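Local coordinates for acyl-CoA hydrolase (Bacillus cereus, PDB 1Y7U), which probably hydrolyses long-chain fatty acyl-CoA thioesters, binds coenzyme A and calcium, and belongs to the acyl coenzyme A hydrolase family, at residues I89-V103 with R113-L125. Sequence-based numbering, arbitrary orientation.
Sequences IWTGRTSMEVFVKVV and RIAATSFVTFVAL. With COA (coenzyme A), chain F; SO4 (sulfate ion), chain E.
F99 turns CG anti to the backbone N (chi1 176°) and F119 turns CG anti to its carbonyl carbon (chi1 -63°), which brings together the rings of this non-hydrogen-bonded pair of neighbouring antiparallel strands. The edge of F99 points at the face of F119, with CD1 of F99 3.6 Å from CZ of F119 and the planes at 61°, a T-shaped pair. On the same face the extended side chain of E97 brings OE1 to 3.6 Å from CB of F119. On the reverse side V98, V100, V120 and F122 form an apolar layer, in which V98 packs on V88 of strand 81-91 and F122 on S51 of helix 39-58; CG2 of V100 meets CG2 of V120 at 3.8 Å. Paired backbone bonds run from M96 with F122 to V102, whose O accepts bonds from N of A115 and, weakly, N of A116, a classic beta bulge. At the other end, the amides of R93 (weakly), T94 and S95 grip the 3'-phosphate of coenzyme A: N of S95 and N of T94 donate hydrogen bonds to O7A, 2.9 and 3.0 Å. Beside them T121 sets CG2 3.5 Å from adenine N3A, and V123 lies against the ribose. D71 and F72 of the second subunit also bond to the cofactor. The hairpin forms the middle of the antiparallel sheet that wraps helix 39-58, the hallmark of the HotDog fold, with coenzyme A bound at the end of the hairpin, between subunits.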
loop_
_atom_site.group_PDB
_atom_site.type_symbol
_atom_site.label_atom_id
_atom_site.label_comp_id
_atom_site.label_asym_id
_atom_site.label_seq_id
_atom_site.Cartn_x
_atom_site.Cartn_y
_atom_site.Cartn_z
ATOM N N ILE A 89 10.314 29.276 -1.049
ATOM C CA ILE A 89 10.950 30.476 -0.513
ATOM C C ILE A 89 11.786 31.182 -1.545
ATOM O O ILE A 89 11.918 32.397 -1.500
ATOM C CB ILE A 89 11.902 30.228 0.654
ATOM C CG1 ILE A 89 12.249 28.754 0.718
ATOM C CG2 ILE A 89 11.338 30.837 1.933
ATOM C CD1 ILE A 89 13.606 28.523 1.256
ATOM N N TRP A 90 12.373 30.431 -2.464
ATOM C CA TRP A 90 13.201 31.037 -3.488
ATOM C C TRP A 90 12.673 30.637 -4.847
ATOM O O TRP A 90 12.229 29.512 -5.026
ATOM C CB TRP A 90 14.643 30.560 -3.330
ATOM C CG TRP A 90 15.594 31.074 -4.380
ATOM C CD1 TRP A 90 16.425 32.157 -4.280
ATOM C CD2 TRP A 90 15.812 30.522 -5.683
ATOM N NE1 TRP A 90 17.147 32.305 -5.439
ATOM C CE2 TRP A 90 16.789 31.316 -6.316
ATOM C CE3 TRP A 90 15.274 29.434 -6.376
ATOM C CZ2 TRP A 90 17.241 31.058 -7.609
ATOM C CZ3 TRP A 90 15.725 29.176 -7.664
ATOM C CH2 TRP A 90 16.698 29.987 -8.267
ATOM N N THR A 91 12.706 31.556 -5.803
ATOM C CA THR A 91 12.253 31.231 -7.149
ATOM C C THR A 91 13.209 31.724 -8.197
ATOM O O THR A 91 13.831 32.771 -8.046
ATOM C CB THR A 91 10.869 31.823 -7.496
ATOM O OG1 THR A 91 10.787 33.188 -7.056
ATOM C CG2 THR A 91 9.774 30.983 -6.886
ATOM N N GLY A 92 13.328 30.938 -9.257
ATOM C CA GLY A 92 14.171 31.300 -10.373
ATOM C C GLY A 92 13.166 31.822 -11.368
ATOM O O GLY A 92 12.174 32.425 -10.976
ATOM N N ARG A 93 13.389 31.593 -12.649
ATOM C CA ARG A 93 12.440 32.065 -13.636
ATOM C C ARG A 93 11.436 30.953 -13.866
ATOM O O ARG A 93 10.223 31.167 -13.969
ATOM C CB ARG A 93 13.155 32.367 -14.944
ATOM C CG ARG A 93 12.213 32.663 -16.072
ATOM C CD ARG A 93 12.922 32.601 -17.396
ATOM N NE ARG A 93 11.953 32.549 -18.483
ATOM C CZ ARG A 93 11.775 31.495 -19.273
ATOM N NH1 ARG A 93 12.510 30.401 -19.103
ATOM N NH2 ARG A 93 10.851 31.535 -20.223
ATOM N N THR A 94 11.976 29.748 -13.916
ATOM C CA THR A 94 11.202 28.564 -14.183
ATOM C C THR A 94 11.162 27.569 -13.026
ATOM O O THR A 94 10.281 26.715 -12.968
ATOM C CB THR A 94 11.774 27.899 -15.447
ATOM O OG1 THR A 94 10.802 27.966 -16.496
ATOM C CG2 THR A 94 12.187 26.472 -15.181
ATOM N N SER A 95 12.109 27.681 -12.102
ATOM C CA SER A 95 12.176 26.762 -10.971
ATOM C C SER A 95 11.881 27.439 -9.651
ATOM O O SER A 95 11.828 28.659 -9.564
ATOM C CB SER A 95 13.561 26.137 -10.895
ATOM O OG SER A 95 14.534 27.136 -10.655
HETATM N N MSE A 96 11.707 26.630 -8.615
HETATM C CA MSE A 96 11.424 27.150 -7.289
HETATM C C MSE A 96 12.004 26.227 -6.228
HETATM O O MSE A 96 12.058 25.013 -6.415
HETATM C CB MSE A 96 9.916 27.291 -7.119
HETATM C CG MSE A 96 9.160 26.111 -7.670
HETATM SE SE MSE A 96 7.395 26.565 -8.291
HETATM C CE MSE A 96 6.704 27.168 -6.622
ATOM N N GLU A 97 12.479 26.804 -5.131
ATOM C CA GLU A 97 13.029 26.003 -4.054
ATOM C C GLU A 97 12.046 25.938 -2.919
ATOM O O GLU A 97 11.609 26.961 -2.394
ATOM C CB GLU A 97 14.345 26.563 -3.554
ATOM C CG GLU A 97 15.497 26.240 -4.452
ATOM C CD GLU A 97 16.799 26.310 -3.717
ATOM O OE1 GLU A 97 17.110 25.357 -2.978
ATOM O OE2 GLU A 97 17.508 27.326 -3.858
ATOM N N VAL A 98 11.696 24.717 -2.544
ATOM C CA VAL A 98 10.741 24.502 -1.483
ATOM C C VAL A 98 11.443 24.028 -0.230
ATOM O O VAL A 98 12.184 23.038 -0.245
ATOM C CB VAL A 98 9.693 23.462 -1.907
ATOM C CG1 VAL A 98 8.625 23.341 -0.835
ATOM C CG2 VAL A 98 9.081 23.858 -3.245
ATOM N N PHE A 99 11.223 24.760 0.853
ATOM C CA PHE A 99 11.814 24.402 2.131
ATOM C C PHE A 99 10.883 23.378 2.766
ATOM O O PHE A 99 9.655 23.482 2.656
ATOM C CB PHE A 99 11.917 25.625 3.040
ATOM C CG PHE A 99 12.420 25.311 4.409
ATOM C CD1 PHE A 99 13.749 24.940 4.607
ATOM C CD2 PHE A 99 11.554 25.315 5.504
ATOM C CE1 PHE A 99 14.212 24.575 5.885
ATOM C CE2 PHE A 99 12.003 24.952 6.785
ATOM C CZ PHE A 99 13.334 24.579 6.972
ATOM N N VAL A 100 11.462 22.376 3.413
ATOM C CA VAL A 100 10.663 21.355 4.061
ATOM C C VAL A 100 11.184 21.141 5.458
ATOM O O VAL A 100 12.384 20.995 5.679
ATOM C CB VAL A 100 10.707 20.027 3.309
ATOM C CG1 VAL A 100 9.702 19.071 3.923
ATOM C CG2 VAL A 100 10.400 20.253 1.839
ATOM N N LYS A 101 10.255 21.099 6.395
ATOM C CA LYS A 101 10.566 20.953 7.799
ATOM C C LYS A 101 9.875 19.695 8.340
ATOM O O LYS A 101 8.687 19.482 8.105
ATOM C CB LYS A 101 10.069 22.228 8.459
ATOM C CG LYS A 101 10.077 22.313 9.932
ATOM C CD LYS A 101 9.431 23.634 10.260
ATOM C CE LYS A 101 9.056 23.749 11.706
ATOM N NZ LYS A 101 8.389 25.059 11.910
ATOM N N VAL A 102 10.627 18.848 9.036
ATOM C CA VAL A 102 10.068 17.621 9.596
ATOM C C VAL A 102 10.206 17.625 11.118
ATOM O O VAL A 102 11.313 17.657 11.656
ATOM C CB VAL A 102 10.774 16.376 9.021
ATOM C CG1 VAL A 102 10.191 15.119 9.627
ATOM C CG2 VAL A 102 10.617 16.344 7.512
ATOM N N VAL A 103 9.069 17.576 11.804
ATOM C CA VAL A 103 9.042 17.607 13.257
ATOM C C VAL A 103 8.383 16.385 13.872
ATOM O O VAL A 103 7.264 16.035 13.518
ATOM C CB VAL A 103 8.280 18.846 13.749
ATOM C CG1 VAL A 103 8.237 18.870 15.265
ATOM C CG2 VAL A 103 8.931 20.089 13.211
ATOM N N ARG A 113 10.473 18.288 18.296
ATOM C CA ARG A 113 11.851 18.549 17.907
ATOM C C ARG A 113 11.977 18.297 16.426
ATOM O O ARG A 113 11.357 17.380 15.893
ATOM C CB ARG A 113 12.842 17.700 18.692
ATOM C CG ARG A 113 12.696 16.224 18.555
ATOM C CD ARG A 113 13.820 15.573 19.331
ATOM N NE ARG A 113 13.774 14.120 19.274
ATOM C CZ ARG A 113 14.701 13.329 19.807
ATOM N NH1 ARG A 113 15.745 13.857 20.433
ATOM N NH2 ARG A 113 14.580 12.011 19.721
ATOM N N ILE A 114 12.761 19.135 15.759
ATOM C CA ILE A 114 12.927 19.004 14.326
ATOM C C ILE A 114 13.922 17.887 13.995
ATOM O O ILE A 114 15.093 17.951 14.357
ATOM C CB ILE A 114 13.304 20.392 13.686
ATOM C CG1 ILE A 114 14.630 20.312 12.958
ATOM C CG2 ILE A 114 13.315 21.477 14.726
ATOM C CD1 ILE A 114 14.522 19.577 11.643
ATOM N N ALA A 115 13.425 16.852 13.315
ATOM C CA ALA A 115 14.226 15.690 12.945
ATOM C C ALA A 115 14.991 15.856 11.650
ATOM O O ALA A 115 15.968 15.148 11.415
ATOM C CB ALA A 115 13.343 14.461 12.850
ATOM N N ALA A 116 14.545 16.778 10.805
ATOM C CA ALA A 116 15.214 17.021 9.534
ATOM C C ALA A 116 14.594 18.191 8.785
ATOM O O ALA A 116 13.424 18.525 8.994
ATOM C CB ALA A 116 15.150 15.767 8.660
ATOM N N THR A 117 15.393 18.806 7.917
ATOM C CA THR A 117 14.944 19.907 7.075
ATOM C C THR A 117 15.688 19.779 5.754
ATOM O O THR A 117 16.665 19.041 5.654
ATOM C CB THR A 117 15.289 21.281 7.659
ATOM O OG1 THR A 117 16.708 21.440 7.685
ATOM C CG2 THR A 117 14.727 21.427 9.057
ATOM N N SER A 118 15.230 20.489 4.735
ATOM C CA SER A 118 15.902 20.439 3.450
ATOM C C SER A 118 15.210 21.349 2.449
ATOM O O SER A 118 14.199 21.978 2.755
ATOM C CB SER A 118 15.923 19.001 2.923
ATOM O OG SER A 118 16.800 18.882 1.814
ATOM N N PHE A 119 15.779 21.432 1.257
ATOM C CA PHE A 119 15.205 22.239 0.201
ATOM C C PHE A 119 15.050 21.321 -0.983
ATOM O O PHE A 119 15.969 20.577 -1.322
ATOM C CB PHE A 119 16.124 23.398 -0.174
ATOM C CG PHE A 119 16.346 24.375 0.935
ATOM C CD1 PHE A 119 17.214 24.073 1.981
ATOM C CD2 PHE A 119 15.685 25.602 0.943
ATOM C CE1 PHE A 119 17.422 24.985 3.026
ATOM C CE2 PHE A 119 15.883 26.510 1.973
ATOM C CZ PHE A 119 16.750 26.207 3.015
ATOM N N VAL A 120 13.879 21.346 -1.597
ATOM C CA VAL A 120 13.643 20.503 -2.750
ATOM C C VAL A 120 13.408 21.464 -3.899
ATOM O O VAL A 120 12.660 22.431 -3.763
ATOM C CB VAL A 120 12.412 19.605 -2.552
ATOM C CG1 VAL A 120 12.399 18.512 -3.617
ATOM C CG2 VAL A 120 12.425 18.994 -1.161
ATOM N N THR A 121 14.062 21.219 -5.024
ATOM C CA THR A 121 13.910 22.096 -6.168
ATOM C C THR A 121 12.946 21.496 -7.181
ATOM O O THR A 121 13.087 20.333 -7.561
ATOM C CB THR A 121 15.277 22.343 -6.850
ATOM O OG1 THR A 121 16.202 22.859 -5.887
ATOM C CG2 THR A 121 15.136 23.340 -7.992
ATOM N N PHE A 122 11.971 22.296 -7.607
ATOM C CA PHE A 122 10.988 21.859 -8.596
ATOM C C PHE A 122 11.013 22.761 -9.831
ATOM O O PHE A 122 11.322 23.948 -9.737
ATOM C CB PHE A 122 9.574 21.868 -7.999
ATOM C CG PHE A 122 9.302 20.741 -7.037
ATOM C CD1 PHE A 122 9.650 20.854 -5.694
ATOM C CD2 PHE A 122 8.719 19.558 -7.480
ATOM C CE1 PHE A 122 9.421 19.805 -4.808
ATOM C CE2 PHE A 122 8.486 18.508 -6.608
ATOM C CZ PHE A 122 8.838 18.629 -5.268
ATOM N N VAL A 123 10.693 22.192 -10.988
ATOM C CA VAL A 123 10.653 22.953 -12.234
ATOM C C VAL A 123 9.271 22.817 -12.856
ATOM O O VAL A 123 8.798 21.705 -13.104
ATOM C CB VAL A 123 11.682 22.440 -13.266
ATOM C CG1 VAL A 123 11.471 23.147 -14.604
ATOM C CG2 VAL A 123 13.089 22.675 -12.759
ATOM N N ALA A 124 8.628 23.950 -13.114
ATOM C CA ALA A 124 7.298 23.940 -13.712
ATOM C C ALA A 124 7.414 23.625 -15.196
ATOM O O ALA A 124 8.217 24.226 -15.905
ATOM C CB ALA A 124 6.624 25.289 -13.506
ATOM N N LEU A 125 6.618 22.676 -15.665
ATOM C CA LEU A 125 6.666 22.302 -17.067
ATOM C C LEU A 125 5.350 22.462 -17.820
ATOM O O LEU A 125 4.262 22.361 -17.249
ATOM C CB LEU A 125 7.166 20.866 -17.203
ATOM C CG LEU A 125 8.612 20.646 -16.752
ATOM C CD1 LEU A 125 9.093 19.261 -17.175
ATOM C CD2 LEU A 125 9.492 21.711 -17.379
HETATM N N1A COA F . 19.044 21.187 -9.524
HETATM C C2A COA F . 18.368 22.333 -9.289
HETATM N N3A COA F . 17.786 23.005 -10.318
HETATM C C4A COA F . 17.877 22.544 -11.548
HETATM C C5A COA F . 18.515 21.379 -11.789
HETATM C C6A COA F . 19.116 20.670 -10.771
HETATM N N6A COA F . 19.479 19.394 -10.889
HETATM N N7A COA F . 18.441 21.175 -13.077
HETATM C C8A COA F . 17.756 22.140 -13.638
HETATM N N9A COA F . 17.416 23.018 -12.713
HETATM C C1B COA F . 16.566 24.185 -12.968
HETATM C C2B COA F . 17.288 25.504 -13.066
HETATM O O2B COA F . 17.215 26.102 -11.802
HETATM C C3B COA F . 16.517 26.323 -14.078
HETATM O O3B COA F . 15.928 27.282 -13.300
HETATM P P3B COA F . 15.500 28.704 -13.620
HETATM O O7A COA F . 14.635 29.058 -12.597
HETATM O O8A COA F . 14.845 28.998 -14.814
HETATM O O9A COA F . 16.567 29.568 -13.486
HETATM C C4B COA F . 15.474 25.342 -14.530
HETATM O O4B COA F . 16.010 24.101 -14.237
HETATM C C5B COA F . 15.185 25.352 -15.995
HETATM O O5B COA F . 15.973 24.373 -16.618
HETATM P P1A COA F . 16.286 24.336 -18.179
HETATM O O1A COA F . 17.718 24.480 -18.457
HETATM O O2A COA F . 15.588 25.410 -18.882
HETATM O O3A COA F . 15.897 22.904 -18.733
HETATM P P2A COA F . 16.210 21.464 -18.145
HETATM O O4A COA F . 17.591 21.296 -17.673
HETATM O O5A COA F . 15.945 20.552 -19.228
HETATM O O6A COA F . 15.183 21.200 -16.968
HETATM C CBP COA F . 15.358 18.982 -15.917
HETATM C CCP COA F . 14.507 19.999 -16.667
HETATM C CDP COA F . 16.826 19.076 -16.245
HETATM C CEP COA F . 15.215 19.201 -14.434
HETATM C CAP COA F . 15.060 17.590 -16.475
HETATM O OAP COA F . 16.169 17.076 -17.171
HETATM C C9P COA F . 14.090 16.609 -15.908
HETATM O O9P COA F . 12.849 16.483 -16.494
HETATM N N8P COA F . 14.432 15.899 -14.881
HETATM C C7P COA F . 13.490 15.521 -13.879
HETATM C C6P COA F . 12.118 15.103 -14.367
HETATM C C5P COA F . 11.431 14.146 -13.448
HETATM O O5P COA F . 10.564 13.363 -13.888
HETATM N N4P COA F . 11.798 14.187 -12.196
HETATM C C3P COA F . 11.650 13.055 -11.358
HETATM C C2P COA F . 12.752 12.083 -11.657
HETATM S S1P COA F . 12.134 10.633 -12.437
HETATM S S SO4 E . 16.448 9.200 21.444
HETATM O O1 SO4 E . 15.028 8.787 21.183
HETATM O O2 SO4 E . 16.593 9.597 22.881
HETATM O O3 SO4 E . 17.339 8.039 21.102
HETATM O O4 SO4 E . 16.852 10.387 20.617
#